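Local coordinates for protein glycoside Hydrolase (Bacteroides uniformis, PDB 5TA0) that probably hydrolyses agarose-type polysaccharide chains and is captured here as an engineered variant in complex with neoagarooctaose, at residues 324-329 and 351-356; 292-297 and 346-351; 299-304 and 358-363; 247-252 and 283-288. One frame throughout, in Å; residues are numbered along the deposited sequence.

Contact 1 (324-329 and 351-356); sequences SQYSAQ and NSMLMQ. With GAL (beta-D-galactopyranose), chain C; AAL (3,6-anhydro-alpha-L-galactopyranose), chain B; GAL (beta-D-galactopyranose), chain D; SO4 (sulfate ion), chain E.
The Met-353 side chain runs alongside the Tyr-326 ring, pointing the opposite way, where the end of strand 321-326 meets helix 340-358, and here the packing is tight. Met-353 CB lies 3.6 Å from Tyr-326 CD1, while Met-353 SD stands 4.9 Å from the centroid of the same ring, 67° off its normal, in an oblique Met-aromatic contact. Beyond CG the methionine chain is extended, which carries CE past the ring to within 3.5 Å of Ser-327 O. A long, unbranched thioether suits this place because it can follow the ring and still reach the next backbone turn. Tyr-326 holds CG between its backbone N and carbonyl carbon (chi1 74°), directing the ring at the helix; at the far end OH comes 3.6 Å from Leu-354 CB. Phe-357, one helical turn after Met-353, adds an edge-to-face ring contact to the same tyrosine.

Strand 321-326, helix 340-358 and strand 364-369 form a beta-alpha-beta unit of the barrel, so this apolar layer packs a helix on the strand that precedes it. The chain turns corners at Gln-325 and Ser-327, and on the looser, partly exposed side Gln-329 points away from the helix, toward the bound glycan. Its OE1 accepts a hydrogen bond of 2.8 Å from O4 of the chain C galactose, while NE2 donates to O3 of that sugar at 2.9 Å (N-H...O 165°) and to O1 of a sulfate, probably from the crystallisation liquor, at 2.8 Å. An amide, donor and acceptor at once, matches two sugar oxygens; Gln-325, probably the engineered glutamine, also lines the pocket.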
# COMPACT_ATOMS: atom_id res chain seq x y z
N SER A 324 4.84 -2.25 -0.96
CA SER A 324 5.22 -3.64 -0.80
C SER A 324 5.19 -4.16 0.64
O SER A 324 5.33 -5.36 0.85
CB SER A 324 6.57 -3.93 -1.42
OG SER A 324 7.57 -3.07 -0.96
N GLN A 325 5.04 -3.24 1.59
CA GLN A 325 4.76 -3.56 3.01
C GLN A 325 3.88 -2.46 3.58
O GLN A 325 4.23 -1.29 3.45
CB GLN A 325 6.02 -3.60 3.87
CG GLN A 325 7.00 -4.73 3.56
CD GLN A 325 8.27 -4.66 4.40
OE1 GLN A 325 8.29 -4.08 5.53
NE2 GLN A 325 9.32 -5.24 3.89
N TYR A 326 2.78 -2.83 4.22
CA TYR A 326 1.97 -1.85 4.94
C TYR A 326 1.21 -2.51 6.07
O TYR A 326 1.00 -3.71 6.06
CB TYR A 326 1.00 -1.12 4.01
CG TYR A 326 -0.22 -1.86 3.52
CD1 TYR A 326 -1.43 -1.75 4.19
CD2 TYR A 326 -0.20 -2.59 2.33
CE1 TYR A 326 -2.58 -2.37 3.73
CE2 TYR A 326 -1.35 -3.24 1.86
CZ TYR A 326 -2.53 -3.09 2.54
OH TYR A 326 -3.72 -3.65 2.09
N SER A 327 0.82 -1.65 7.00
CA SER A 327 -0.18 -1.87 8.09
C SER A 327 0.28 -1.05 9.29
O SER A 327 0.27 0.17 9.18
CB SER A 327 -0.58 -3.32 8.39
OG SER A 327 0.50 -4.04 8.93
N ALA A 328 0.60 -1.70 10.41
CA ALA A 328 1.06 -0.98 11.61
C ALA A 328 2.40 -1.54 12.06
O ALA A 328 2.70 -2.73 11.89
CB ALA A 328 0.05 -1.12 12.74
N GLN A 329 3.22 -0.67 12.64
CA GLN A 329 4.36 -1.08 13.43
C GLN A 329 3.94 -0.86 14.88
O GLN A 329 3.52 0.24 15.21
CB GLN A 329 5.59 -0.27 13.07
CG GLN A 329 6.78 -0.62 13.94
CD GLN A 329 8.11 -0.12 13.44
OE1 GLN A 329 8.19 0.66 12.48
NE2 GLN A 329 9.18 -0.57 14.13
N ASN A 351 -7.05 -2.71 7.07
CA ASN A 351 -8.33 -2.47 6.42
C ASN A 351 -8.47 -1.03 5.94
O ASN A 351 -8.92 -0.78 4.82
CB ASN A 351 -9.49 -2.83 7.36
CG ASN A 351 -9.77 -4.30 7.40
OD1 ASN A 351 -9.68 -5.00 6.42
ND2 ASN A 351 -10.08 -4.80 8.58
N SER A 352 -8.08 -0.06 6.77
CA SER A 352 -8.19 1.34 6.38
C SER A 352 -7.27 1.67 5.21
O SER A 352 -7.70 2.30 4.24
CB SER A 352 -7.93 2.30 7.54
OG SER A 352 -8.92 2.16 8.55
N MET A 353 -5.99 1.26 5.28
CA MET A 353 -5.08 1.55 4.19
C MET A 353 -5.54 0.91 2.88
O MET A 353 -5.49 1.55 1.82
CB MET A 353 -3.69 1.08 4.56
CG MET A 353 -3.05 1.92 5.65
SD MET A 353 -1.29 1.58 5.78
CE MET A 353 -0.86 2.72 7.09
N LEU A 354 -6.01 -0.34 2.96
CA LEU A 354 -6.54 -1.02 1.79
C LEU A 354 -7.63 -0.22 1.12
O LEU A 354 -7.61 -0.04 -0.09
CB LEU A 354 -7.05 -2.40 2.14
CG LEU A 354 -7.82 -3.13 1.03
CD1 LEU A 354 -7.01 -3.26 -0.26
CD2 LEU A 354 -8.22 -4.52 1.50
N MET A 355 -8.60 0.26 1.89
CA MET A 355 -9.66 1.08 1.29
C MET A 355 -9.09 2.29 0.54
O MET A 355 -9.54 2.65 -0.57
CB MET A 355 -10.64 1.54 2.37
CG MET A 355 -11.46 0.41 2.98
SD MET A 355 -12.73 -0.23 1.90
CE MET A 355 -14.04 1.01 2.04
N GLN A 356 -8.07 2.92 1.11
CA GLN A 356 -7.46 4.10 0.49
C GLN A 356 -6.70 3.72 -0.77
O GLN A 356 -6.80 4.43 -1.76
CB GLN A 356 -6.61 4.88 1.49
CG GLN A 356 -7.48 5.38 2.66
CD GLN A 356 -6.80 6.24 3.68
OE1 GLN A 356 -6.79 5.92 4.89
NE2 GLN A 356 -6.27 7.37 3.24
C1 GAL C . 12.13 3.22 16.30
C2 GAL C . 11.99 1.81 15.79
C3 GAL C . 12.22 1.74 14.28
C4 GAL C . 11.38 2.78 13.56
C5 GAL C . 11.65 4.16 14.17
C6 GAL C . 10.89 5.25 13.44
O1 GAL C . 11.79 3.32 17.70
O2 GAL C . 12.95 0.95 16.40
O3 GAL C . 11.90 0.40 13.90
O4 GAL C . 9.98 2.49 13.67
O5 GAL C . 11.27 4.10 15.55
O6 GAL C . 11.19 6.52 14.02
C1 AAL B . 12.47 -0.03 12.65
C2 AAL B . 12.87 -1.49 12.82
C3 AAL B . 13.08 -2.08 11.44
C4 AAL B . 11.83 -2.00 10.62
C5 AAL B . 11.83 -0.53 10.34
C6 AAL B . 13.26 -0.30 9.91
O2 AAL B . 11.86 -2.23 13.50
O3 AAL B . 14.00 -1.24 10.72
O4 AAL B . 12.04 -2.70 9.41
O5 AAL B . 11.53 0.14 11.57
C1 GAL D . 11.14 -3.80 9.24
C2 GAL D . 11.60 -4.41 7.92
C3 GAL D . 11.13 -5.84 7.70
C4 GAL D . 11.06 -6.65 8.99
C5 GAL D . 10.42 -5.89 10.12
C6 GAL D . 10.35 -6.65 11.46
O2 GAL D . 11.10 -3.64 6.84
O3 GAL D . 12.14 -6.38 6.83
O4 GAL D . 12.40 -7.02 9.35
O5 GAL D . 11.23 -4.73 10.31
O6 GAL D . 9.55 -7.84 11.40
S SO4 E . 10.77 -2.13 17.17
O1 SO4 E . 9.49 -2.21 16.43
O2 SO4 E . 11.82 -1.52 16.31
O3 SO4 E . 11.20 -3.51 17.54
O4 SO4 E . 10.56 -1.30 18.38

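Contact 2 (292-297 and 346-351); sequences QMYRKG and RLKSTN. With EDO (1,2-ethanediol), chain U; EDO (1,2-ethanediol), chain O.
Lys-296 and Lys-348 come together where the loop between strand 291-293 and helix 298-315 lies against helix 340-358 of the barrel, with Gly-297, which follows Lys-296, at the N-cap of helix 298-315. These two lysines and Ser-349 account for most of the buried surface. Lys-296 points from the loop at the helix and reaches across its surface with its methylenes: CD is 4.3 Å from Lys-348 O, and CE of Lys-296 is 4.3 Å from Ser-349 OG, both loose van der Waals distances. The small Ser-349 keeps the approach of the aliphatic chain unobstructed, and its hydroxyl is engaged by Asp-284 of strand 277-285.

A chi1 of 68° tucks CG of Lys-348 over its own backbone, and the chain bends again at its last torsion, which brings the amino group round to the loop. The two ammonium nitrogens, Lys-296 NZ and Lys-348 NZ, are 4.7 Å apart, and both form salt bridges to Glu-506, a residue of the beta-sandwich region. The shared carboxylate probably offsets their like charge, and it ties loop and barrel helix alike to that region. Lysine suits both sites: its long apolar stem can be buried while the charge is delivered to a distant acid. Tyr-294 crosses Lys-348 at about a right angle, and Lys-348 NZ gives a weak hydrogen bond of 3.1 Å to Tyr-294 OH.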
# COMPACT_ATOMS: atom_id res chain seq x y z
N GLN A 292 0.12 7.91 19.42
CA GLN A 292 -0.63 7.39 18.26
C GLN A 292 -0.42 8.29 17.05
O GLN A 292 -1.01 9.36 16.96
CB GLN A 292 -2.13 7.32 18.57
CG GLN A 292 -2.62 6.00 19.17
CD GLN A 292 -4.11 5.99 19.51
OE1 GLN A 292 -4.95 5.48 18.75
NE2 GLN A 292 -4.44 6.56 20.66
N MET A 293 0.43 7.84 16.13
CA MET A 293 0.80 8.63 14.95
C MET A 293 0.41 7.86 13.70
O MET A 293 1.08 6.90 13.30
CB MET A 293 2.29 8.96 14.96
CG MET A 293 2.66 9.87 16.11
SD MET A 293 4.43 10.00 16.36
CE MET A 293 4.68 8.44 17.18
N TYR A 294 -0.70 8.28 13.10
CA TYR A 294 -1.32 7.55 11.99
C TYR A 294 -0.99 8.12 10.63
O TYR A 294 -0.84 9.33 10.46
CB TYR A 294 -2.83 7.52 12.18
CG TYR A 294 -3.21 6.63 13.34
CD1 TYR A 294 -2.98 5.26 13.29
CD2 TYR A 294 -3.74 7.14 14.52
CE1 TYR A 294 -3.28 4.44 14.35
CE2 TYR A 294 -4.04 6.31 15.58
CZ TYR A 294 -3.82 4.97 15.50
OH TYR A 294 -4.11 4.13 16.54
N ARG A 295 -0.86 7.20 9.68
CA ARG A 295 -0.89 7.52 8.26
C ARG A 295 -2.32 7.36 7.70
O ARG A 295 -2.74 8.14 6.82
CB ARG A 295 0.06 6.62 7.50
CG ARG A 295 1.51 6.76 7.92
CD ARG A 295 2.43 5.95 7.04
NE ARG A 295 3.81 6.03 7.51
CZ ARG A 295 4.72 6.91 7.11
NH1 ARG A 295 4.48 7.81 6.16
NH2 ARG A 295 5.92 6.86 7.67
N LYS A 296 -3.03 6.32 8.14
CA LYS A 296 -4.39 6.11 7.67
C LYS A 296 -5.19 7.39 7.86
O LYS A 296 -4.99 8.14 8.84
CB LYS A 296 -5.07 4.92 8.33
CG LYS A 296 -5.28 4.98 9.85
CD LYS A 296 -5.92 3.67 10.30
CE LYS A 296 -6.03 3.51 11.80
NZ LYS A 296 -7.29 4.09 12.34
N GLY A 297 -6.03 7.69 6.88
CA GLY A 297 -6.68 8.99 6.80
C GLY A 297 -5.93 9.98 5.96
O GLY A 297 -5.29 9.60 4.97
N ARG A 346 -2.67 -4.49 13.94
CA ARG A 346 -2.31 -4.64 12.52
C ARG A 346 -3.56 -4.67 11.64
O ARG A 346 -3.59 -4.02 10.58
CB ARG A 346 -1.49 -5.92 12.33
CG ARG A 346 -0.21 -5.98 13.15
CD ARG A 346 0.60 -7.19 12.75
NE ARG A 346 1.26 -6.93 11.48
CZ ARG A 346 2.35 -6.17 11.35
NH1 ARG A 346 2.87 -5.92 10.15
NH2 ARG A 346 2.97 -5.67 12.42
N LEU A 347 -4.56 -5.42 12.06
CA LEU A 347 -5.80 -5.56 11.28
C LEU A 347 -6.43 -4.22 10.95
O LEU A 347 -6.85 -3.95 9.80
CB LEU A 347 -6.83 -6.46 12.00
CG LEU A 347 -6.51 -7.95 11.98
CD1 LEU A 347 -7.35 -8.66 13.03
CD2 LEU A 347 -6.73 -8.55 10.60
N LYS A 348 -6.57 -3.36 11.96
CA LYS A 348 -7.33 -2.11 11.73
C LYS A 348 -6.59 -1.17 10.79
O LYS A 348 -7.21 -0.47 10.00
CB LYS A 348 -7.73 -1.43 13.04
CG LYS A 348 -6.60 -0.85 13.86
CD LYS A 348 -7.12 -0.34 15.21
CE LYS A 348 -6.03 0.11 16.16
NZ LYS A 348 -5.48 1.45 15.81
N SER A 349 -5.25 -1.17 10.85
CA SER A 349 -4.47 -0.39 9.90
C SER A 349 -4.57 -0.97 8.50
O SER A 349 -4.69 -0.21 7.53
CB SER A 349 -3.01 -0.31 10.35
OG SER A 349 -2.89 0.59 11.45
N THR A 350 -4.53 -2.29 8.40
CA THR A 350 -4.63 -2.93 7.10
C THR A 350 -5.92 -2.58 6.38
O THR A 350 -5.89 -2.19 5.20
CB THR A 350 -4.52 -4.46 7.20
OG1 THR A 350 -3.29 -4.80 7.84
CG2 THR A 350 -4.50 -5.07 5.80
N ASN A 351 -7.05 -2.71 7.07
CA ASN A 351 -8.33 -2.47 6.42
C ASN A 351 -8.47 -1.03 5.94
O ASN A 351 -8.92 -0.78 4.82
CB ASN A 351 -9.49 -2.83 7.36
CG ASN A 351 -9.77 -4.30 7.40
OD1 ASN A 351 -9.68 -5.00 6.42
ND2 ASN A 351 -10.08 -4.80 8.58
C1 EDO U . 2.28 9.12 10.83
O1 EDO U . 2.52 9.92 9.70
C2 EDO U . 3.56 8.50 11.31
O2 EDO U . 3.30 7.12 11.42
C1 EDO O . -3.15 -9.38 7.10
O1 EDO O . -3.70 -8.83 5.94
C2 EDO O . -3.65 -8.45 8.19
O2 EDO O . -2.62 -7.48 8.33

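Contact 3 (299-304 and 358-363); sequences NMEATM and MERTDN. With EDO (1,2-ethanediol), chain U.
Arg-360 leaves a type I turn, Met-358 to Thr-361, and crosses Met-304 obliquely on its way to Glu-301. From CB its chain runs extended to NE. CD is the first atom to meet the other segment, 4.1 Å from Met-304 SD. NE follows, 3.7 Å from Met-304 CE, and donates in the guanidinium plane to water 1, which also sits beside Glu-301 OE2. At CZ the flat group slips under Met-304 CB, which lies over one face, offset toward the rim, with NH1 of Arg-360 3.4 Å from that CB. NH1 itself is paired with Glu-308. NH2 makes the salt bridge: it donates to Glu-301 OE1 at 2.8 Å with an N-H...O angle of 145°. The acid lies near the guanidinium plane, yet its oxygen is approached from 54° out of the carboxylate plane. Arg-563 shares this oxygen, and Asp-305 also takes NH2.

Arginine suits the site because its several N-H groups serve several acids while one flat face accepts the Met-304 methylene. With a leucine at this position, Asp-305, Glu-308 and water 1 would probably lose their N-H donors, leaving Glu-301 to Arg-563.

The contact fastens the link between helix 340-358 and strand 364-369 to helix 298-315, which rests Met-300 and Met-304 on Phe-357 of helix 340-358 and Glu-301 on Val-605 of strand 602-609.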
# COMPACT_ATOMS: atom_id res chain seq x y z
N ASN A 299 -3.26 11.85 6.17
CA ASN A 299 -1.78 11.88 6.05
C ASN A 299 -1.28 11.09 4.83
O ASN A 299 -0.57 11.64 3.99
CB ASN A 299 -1.16 11.41 7.37
CG ASN A 299 0.36 11.36 7.33
OD1 ASN A 299 0.95 10.28 7.28
ND2 ASN A 299 1.00 12.51 7.31
N MET A 300 -1.65 9.82 4.71
CA MET A 300 -1.20 9.04 3.54
C MET A 300 -1.77 9.58 2.23
O MET A 300 -1.12 9.46 1.19
CB MET A 300 -1.49 7.55 3.72
CG MET A 300 -2.94 7.15 3.71
SD MET A 300 -3.23 5.43 4.15
CE MET A 300 -2.81 4.59 2.64
N GLU A 301 -2.92 10.22 2.28
CA GLU A 301 -3.43 10.88 1.09
C GLU A 301 -2.47 11.99 0.60
O GLU A 301 -2.24 12.17 -0.59
CB GLU A 301 -4.82 11.49 1.35
CG GLU A 301 -5.93 10.48 1.60
CD GLU A 301 -6.20 9.59 0.40
OE1 GLU A 301 -6.28 10.10 -0.73
OE2 GLU A 301 -6.29 8.36 0.60
N ALA A 302 -1.89 12.72 1.56
CA ALA A 302 -0.93 13.78 1.25
C ALA A 302 0.38 13.20 0.69
O ALA A 302 0.92 13.73 -0.26
CB ALA A 302 -0.67 14.64 2.47
N THR A 303 0.85 12.13 1.32
CA THR A 303 2.06 11.46 0.84
C THR A 303 1.90 11.04 -0.62
O THR A 303 2.72 11.36 -1.48
CB THR A 303 2.35 10.23 1.70
OG1 THR A 303 2.39 10.63 3.09
CG2 THR A 303 3.63 9.56 1.32
N MET A 304 0.83 10.32 -0.89
CA MET A 304 0.61 9.78 -2.25
C MET A 304 0.33 10.87 -3.28
O MET A 304 0.88 10.83 -4.38
CB MET A 304 -0.47 8.72 -2.23
CG MET A 304 -0.08 7.49 -1.45
SD MET A 304 -1.26 6.12 -1.53
CE MET A 304 -2.54 6.77 -0.51
N MET A 358 -7.52 1.21 -2.71
CA MET A 358 -8.60 0.86 -3.67
C MET A 358 -9.12 2.11 -4.37
O MET A 358 -9.51 2.05 -5.55
CB MET A 358 -9.71 0.11 -2.94
CG MET A 358 -9.35 -1.33 -2.62
SD MET A 358 -10.32 -2.10 -1.28
CE MET A 358 -11.94 -2.12 -2.03
N GLU A 359 -9.11 3.25 -3.69
CA GLU A 359 -9.51 4.52 -4.30
C GLU A 359 -8.58 4.97 -5.40
O GLU A 359 -8.98 5.84 -6.17
CB GLU A 359 -9.59 5.65 -3.30
CG GLU A 359 -10.65 5.51 -2.27
CD GLU A 359 -10.63 6.64 -1.27
OE1 GLU A 359 -10.52 7.81 -1.68
OE2 GLU A 359 -10.75 6.33 -0.09
N ARG A 360 -7.33 4.45 -5.44
CA ARG A 360 -6.34 4.80 -6.48
C ARG A 360 -5.92 3.64 -7.29
O ARG A 360 -4.77 3.56 -7.75
CB ARG A 360 -5.03 5.26 -5.85
CG ARG A 360 -5.22 6.40 -4.98
CD ARG A 360 -3.87 6.97 -4.55
NE ARG A 360 -4.21 7.97 -3.59
CZ ARG A 360 -3.76 9.22 -3.56
NH1 ARG A 360 -2.85 9.68 -4.42
NH2 ARG A 360 -4.21 10.01 -2.59
N THR A 361 -6.82 2.70 -7.49
CA THR A 361 -6.48 1.46 -8.10
C THR A 361 -5.84 1.63 -9.49
O THR A 361 -5.01 0.82 -9.88
CB THR A 361 -7.71 0.52 -8.11
OG1 THR A 361 -7.34 -0.76 -8.62
CG2 THR A 361 -8.88 1.08 -8.92
N ASP A 362 -6.22 2.66 -10.23
CA ASP A 362 -5.60 2.89 -11.54
C ASP A 362 -4.08 3.16 -11.48
O ASP A 362 -3.41 2.83 -12.42
CB ASP A 362 -6.29 4.05 -12.28
CG ASP A 362 -6.23 5.37 -11.54
OD1 ASP A 362 -6.25 5.40 -10.30
OD2 ASP A 362 -6.21 6.40 -12.25
N ASN A 363 -3.61 3.77 -10.40
CA ASN A 363 -2.18 4.11 -10.24
C ASN A 363 -1.49 3.32 -9.14
O ASN A 363 -0.39 3.72 -8.68
CB ASN A 363 -2.04 5.60 -9.96
CG ASN A 363 -2.36 6.45 -11.17
OD1 ASN A 363 -1.96 6.13 -12.29
ND2 ASN A 363 -3.04 7.55 -10.94
C1 EDO U . 2.28 9.12 10.83
O1 EDO U . 2.52 9.92 9.70
C2 EDO U . 3.56 8.50 11.31
O2 EDO U . 3.30 7.12 11.42
O HOH W 1 -6.20 7.12 -1.85
O HOH W 2 -8.19 9.48 -2.63

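Contact 4 (247-252 and 283-288); sequences TAFPDF and YDFPCK. With GAL (beta-D-galactopyranose), chain C; AAL (3,6-anhydro-alpha-L-galactopyranose), chain B.
Phe-249, in the loop after strand 242-247, meets Phe-285 on strand 277-285, its parallel neighbour in the barrel sheet. The backbones are nearest at Phe-249 and Tyr-283, whose CA atoms are 7.6 Å apart, and a water fills the gap, donating to Ala-248 O at 2.8 Å and accepting from Tyr-283 N at 3.0 Å. Further on, the second segment turns a corner at Pro-286.

The two side chains cross at about a right angle. Their ring planes are inclined at 68°, and CE1 of Phe-249 lies at the Phe-285 edge, near its plane, in an oblique pair, 3.6 Å from Phe-285 CZ. Phe-249 has CG anti to its carbonyl carbon (chi1 -61°), and this swings its ring tip to the glycan: CZ is 3.3 Å from anhydrogalactose O5, which lies in the ring plane, while C6 of the chain C galactose stands over one face. With Phe-249 cut back to an alanine, a gap is likely to open beside both sugars, and the Phe-285 edge would lose its neighbour.

Phenylalanine probably offers the sugars an apolar wall, with ring C-H edges facing their oxygens, while Gln-329 and His-331 supply hydrogen bonds to the galactose.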
# COMPACT_ATOMS: atom_id res chain seq x y z
N THR A 247 10.82 2.89 0.27
CA THR A 247 11.04 3.77 1.42
C THR A 247 10.45 3.23 2.72
O THR A 247 9.27 2.95 2.80
CB THR A 247 10.37 5.12 1.09
OG1 THR A 247 10.77 5.50 -0.24
CG2 THR A 247 10.71 6.19 2.12
N ALA A 248 11.25 3.17 3.77
CA ALA A 248 10.79 2.73 5.09
C ALA A 248 9.75 3.64 5.71
O ALA A 248 8.74 3.15 6.24
CB ALA A 248 11.96 2.57 6.06
N PHE A 249 10.00 4.96 5.62
CA PHE A 249 9.21 5.97 6.33
C PHE A 249 9.14 7.23 5.48
O PHE A 249 9.95 8.13 5.64
CB PHE A 249 9.84 6.29 7.72
CG PHE A 249 9.90 5.10 8.62
CD1 PHE A 249 8.75 4.52 9.11
CD2 PHE A 249 11.13 4.47 8.89
CE1 PHE A 249 8.80 3.37 9.90
CE2 PHE A 249 11.18 3.32 9.68
CZ PHE A 249 10.01 2.77 10.19
N PRO A 250 8.20 7.28 4.52
CA PRO A 250 8.06 8.45 3.63
C PRO A 250 7.39 9.57 4.39
O PRO A 250 6.17 9.57 4.55
CB PRO A 250 7.20 7.92 2.45
CG PRO A 250 6.43 6.82 3.04
CD PRO A 250 7.26 6.20 4.14
N ASP A 251 8.21 10.49 4.92
CA ASP A 251 7.81 11.50 5.89
C ASP A 251 8.14 12.89 5.35
O ASP A 251 9.08 13.56 5.78
CB ASP A 251 8.52 11.25 7.22
CG ASP A 251 8.12 9.94 7.90
OD1 ASP A 251 7.12 9.33 7.50
OD2 ASP A 251 8.79 9.54 8.88
N PHE A 252 7.34 13.35 4.40
CA PHE A 252 7.77 14.42 3.50
C PHE A 252 7.87 15.79 4.15
O PHE A 252 8.71 16.62 3.74
CB PHE A 252 6.82 14.49 2.31
CG PHE A 252 6.83 13.26 1.43
CD1 PHE A 252 7.82 12.29 1.49
CD2 PHE A 252 5.80 13.11 0.51
CE1 PHE A 252 7.81 11.22 0.63
CE2 PHE A 252 5.79 12.03 -0.35
CZ PHE A 252 6.78 11.08 -0.28
N TYR A 283 3.45 2.51 7.25
CA TYR A 283 3.09 1.98 8.55
C TYR A 283 2.51 3.03 9.47
O TYR A 283 3.09 4.11 9.68
CB TYR A 283 4.31 1.37 9.19
CG TYR A 283 4.71 0.04 8.64
CD1 TYR A 283 3.99 -1.10 8.90
CD2 TYR A 283 5.86 -0.10 7.90
CE1 TYR A 283 4.39 -2.33 8.44
CE2 TYR A 283 6.28 -1.32 7.44
CZ TYR A 283 5.53 -2.44 7.70
OH TYR A 283 5.98 -3.68 7.26
N ASP A 284 1.36 2.70 10.04
CA ASP A 284 0.79 3.44 11.16
C ASP A 284 1.61 3.13 12.40
O ASP A 284 2.15 2.04 12.55
CB ASP A 284 -0.64 2.96 11.44
CG ASP A 284 -1.68 3.53 10.47
OD1 ASP A 284 -1.47 4.61 9.88
OD2 ASP A 284 -2.75 2.88 10.35
N PHE A 285 1.67 4.11 13.29
CA PHE A 285 2.28 3.93 14.63
C PHE A 285 1.20 4.06 15.72
O PHE A 285 1.04 5.13 16.32
CB PHE A 285 3.40 4.95 14.91
CG PHE A 285 4.68 4.79 14.11
CD1 PHE A 285 4.95 3.73 13.27
CD2 PHE A 285 5.66 5.76 14.26
CE1 PHE A 285 6.17 3.65 12.61
CE2 PHE A 285 6.87 5.70 13.60
CZ PHE A 285 7.13 4.63 12.78
N PRO A 286 0.46 2.98 15.99
CA PRO A 286 -0.59 3.07 17.04
C PRO A 286 -0.08 3.15 18.46
O PRO A 286 -0.86 3.50 19.35
CB PRO A 286 -1.38 1.78 16.84
CG PRO A 286 -0.38 0.84 16.23
CD PRO A 286 0.43 1.68 15.31
N CYS A 287 1.19 2.85 18.71
CA CYS A 287 1.69 2.77 20.08
C CYS A 287 3.21 2.89 20.11
O CYS A 287 3.92 1.89 20.22
CB CYS A 287 1.22 1.48 20.74
SG CYS A 287 1.62 -0.03 19.85
N LYS A 288 3.69 4.12 19.95
CA LYS A 288 5.12 4.41 20.02
C LYS A 288 5.35 5.25 21.26
O LYS A 288 5.07 6.45 21.27
CB LYS A 288 5.61 5.13 18.76
CG LYS A 288 7.12 5.31 18.73
CD LYS A 288 7.57 5.92 17.42
CE LYS A 288 9.08 6.01 17.33
NZ LYS A 288 9.65 7.03 18.25
C1 GAL C . 12.13 3.22 16.30
C2 GAL C . 11.99 1.81 15.79
C3 GAL C . 12.22 1.74 14.28
C4 GAL C . 11.38 2.78 13.56
C5 GAL C . 11.65 4.16 14.17
C6 GAL C . 10.89 5.25 13.44
O1 GAL C . 11.79 3.32 17.70
O2 GAL C . 12.95 0.95 16.40
O3 GAL C . 11.90 0.40 13.90
O4 GAL C . 9.98 2.49 13.67
O5 GAL C . 11.27 4.10 15.55
O6 GAL C . 11.19 6.52 14.02
C1 AAL B . 12.47 -0.03 12.65
C2 AAL B . 12.87 -1.49 12.82
C3 AAL B . 13.08 -2.08 11.44
C4 AAL B . 11.83 -2.00 10.62
C5 AAL B . 11.83 -0.53 10.34
C6 AAL B . 13.26 -0.30 9.91
O2 AAL B . 11.86 -2.23 13.50
O3 AAL B . 14.00 -1.24 10.72
O4 AAL B . 12.04 -2.70 9.41
O5 AAL B . 11.53 0.14 11.57
O HOH W 3 6.08 3.77 6.59

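How the contacts relate
Contacts 1, 2 and 3 are buried, whereas contact 4 is only partly so. Contacts 1 and 2 share helix 340-358, one meeting its strand-facing side and the other the side that carries Lys-348 and Ser-349; contact 3 follows at that helix's end. Chemistry changes with place: apolar and sulfur-aromatic packing within the barrel in contact 1, and charged side chains in contacts 2 and 3 with acid or base partners from the beta-sandwich and C-terminal regions. Contacts 1 and 4 both reach the glycan, by an amide and by aromatic rings respectively. Asp-284 joins three of them, bonding Ser-327 and Gln-329 through its backbone and Ser-349 and Arg-295 through its carboxylate. Gln-356 similarly ties Gly-297 to Glu-301.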